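PDB 4EUN: thermoresistant glucokinase from Janibacter sp. HTCC2649, which probably phosphorylates gluconate at the expense of ATP, as a carbohydrate kinase of the gluconokinase type. Local coordinates for residues A[149-152]-A[153-156]. Residues are numbered along the deposited sequence; the frame is centred on the assembly and turned at random.
Sequences FMPA and SLLQ
The turn that leads into helix 155-161 is held by two successive i to i+3 backbone hydrogen bonds. Leu154 N donates to Pro151 O at 3.1 Å, with an N-H...O angle of 163°. Leu155 N reaches Ala152 O, also at 3.1 Å. Ala152, Ser153 and Leu154 all have the backbone angles of type I turns, with Ser153 at phi -65° and psi -18°. On one flank the Leu154 side chain lies against Met150 and Pro151. Leu154 CD1 meets Met150 SD at 3.8 Å and Pro151 CD at 3.9 Å, and Leu154 CG rests on Pro151 CG. Setting CG of Leu154 anti to the carbonyl carbon brings CG and CD1 against the CG and CD atoms of Pro151. The Met150 chain bends at chi2 and chi3, which carries CE over one face of the Phe149 ring, 3.5 Å above its plane. Met72 of helix 66-73 touches both Met150 and Leu154, while Leu155 packs on Ile138 and Lys139 of helix 135-142. Ala152 makes backbone hydrogen bonds to the second subunit, placing the turn at the dimer interface. The pattern is that of two overlapping type I turns leading into helix 155-161, in a parallel-sheet fold consistent with a P-loop kinase.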
ATOM      1  N   PHE A 149      -7.370   2.208  11.989  1.00 27.69           N
ATOM      2  CA  PHE A 149      -7.154   0.810  11.672  1.00 27.50           C
ATOM      3  C   PHE A 149      -6.685   0.078  12.934  1.00 30.94           C
ATOM      4  O   PHE A 149      -7.087  -1.061  13.195  1.00 28.33           O
ATOM      5  CB  PHE A 149      -6.133   0.722  10.536  1.00 32.78           C
ATOM      6  CG  PHE A 149      -5.699  -0.666  10.218  1.00 25.28           C
ATOM      7  CD1 PHE A 149      -6.637  -1.661   9.958  1.00 28.28           C
ATOM      8  CD2 PHE A 149      -4.348  -0.980  10.164  1.00 25.04           C
ATOM      9  CE1 PHE A 149      -6.227  -2.956   9.679  1.00 30.60           C
ATOM     10  CE2 PHE A 149      -3.929  -2.265   9.865  1.00 30.07           C
ATOM     11  CZ  PHE A 149      -4.868  -3.254   9.620  1.00 28.87           C
ATOM     12  N   MET A 150      -5.870   0.757  13.737  1.00 25.50           N
ATOM     13  CA  MET A 150      -5.359   0.196  14.989  1.00 25.96           C
ATOM     14  C   MET A 150      -5.722   1.096  16.161  1.00 21.76           C
ATOM     15  O   MET A 150      -5.799   2.318  16.011  1.00 23.67           O
ATOM     16  CB  MET A 150      -3.837   0.038  14.914  1.00 25.06           C
ATOM     17  CG  MET A 150      -3.391  -1.057  13.962  1.00 31.43           C
ATOM     18  SD  MET A 150      -3.795  -2.671  14.648  1.00 30.40           S
ATOM     19  CE  MET A 150      -4.087  -3.640  13.176  1.00 25.29           C
ATOM     20  N   PRO A 151      -5.929   0.501  17.343  1.00 24.32           N
ATOM     21  CA  PRO A 151      -6.352   1.317  18.485  1.00 22.92           C
ATOM     22  C   PRO A 151      -5.222   2.190  19.005  1.00 22.75           C
ATOM     23  O   PRO A 151      -4.063   1.786  18.959  1.00 23.37           O
ATOM     24  CB  PRO A 151      -6.735   0.275  19.547  1.00 28.90           C
ATOM     25  CG  PRO A 151      -6.056  -1.000  19.111  1.00 24.21           C
ATOM     26  CD  PRO A 151      -5.991  -0.944  17.619  1.00 26.66           C
ATOM     27  N   ALA A 152      -5.566   3.382  19.481  1.00 23.68           N
ATOM     28  CA  ALA A 152      -4.598   4.305  20.042  1.00 24.55           C
ATOM     29  C   ALA A 152      -3.821   3.691  21.198  1.00 22.67           C
ATOM     30  O   ALA A 152      -2.684   4.086  21.457  1.00 22.91           O
ATOM     31  CB  ALA A 152      -5.292   5.582  20.488  1.00 28.26           C
ATOM     32  N   SER A 153      -4.443   2.744  21.899  1.00 24.44           N
ATOM     33  CA  SER A 153      -3.829   2.133  23.077  1.00 25.61           C
ATOM     34  C   SER A 153      -2.574   1.337  22.729  1.00 25.03           C
ATOM     35  O   SER A 153      -1.758   1.052  23.608  1.00 30.19           O
ATOM     36  CB  SER A 153      -4.830   1.233  23.810  1.00 28.62           C
ATOM     37  OG  SER A 153      -5.142   0.092  23.030  1.00 31.47           O
ATOM     38  N   LEU A 154      -2.410   0.982  21.456  1.00 23.88           N
ATOM     39  CA  LEU A 154      -1.234   0.218  21.050  1.00 23.77           C
ATOM     40  C   LEU A 154       0.017   1.075  20.984  1.00 25.23           C
ATOM     41  O   LEU A 154       1.122   0.539  20.920  1.00 26.84           O
ATOM     42  CB  LEU A 154      -1.444  -0.443  19.684  1.00 22.62           C
ATOM     43  CG  LEU A 154      -2.226  -1.748  19.608  1.00 31.96           C
ATOM     44  CD1 LEU A 154      -2.327  -2.196  18.157  1.00 32.72           C
ATOM     45  CD2 LEU A 154      -1.552  -2.818  20.440  1.00 31.39           C
ATOM     46  N   LEU A 155      -0.148   2.397  20.988  1.00 25.66           N
ATOM     47  CA  LEU A 155       0.990   3.292  20.767  1.00 24.12           C
ATOM     48  C   LEU A 155       2.108   3.086  21.777  1.00 20.88           C
ATOM     49  O   LEU A 155       3.269   3.032  21.401  1.00 24.64           O
ATOM     50  CB  LEU A 155       0.575   4.768  20.748  1.00 26.65           C
ATOM     51  CG  LEU A 155       1.730   5.766  20.575  1.00 26.59           C
ATOM     52  CD1 LEU A 155       2.407   5.610  19.213  1.00 27.48           C
ATOM     53  CD2 LEU A 155       1.256   7.192  20.754  1.00 30.53           C
ATOM     54  N   GLN A 156       1.764   2.971  23.059  1.00 25.26           N
ATOM     55  CA  GLN A 156       2.783   2.788  24.090  1.00 29.02           C
ATOM     56  C   GLN A 156       3.669   1.578  23.815  1.00 27.61           C
ATOM     57  O   GLN A 156       4.904   1.676  23.848  1.00 27.35           O
ATOM     58  CB  GLN A 156       2.136   2.647  25.473  1.00 27.84           C
ATOM     59  CG  GLN A 156       3.125   2.330  26.584  1.00 47.92           C
ATOM     60  CD  GLN A 156       2.446   2.139  27.932  1.00 60.99           C
ATOM     61  OE1 GLN A 156       1.563   1.291  28.082  1.00 60.42           O
ATOM     62  NE2 GLN A 156       2.856   2.930  28.922  1.00 56.61           N
TER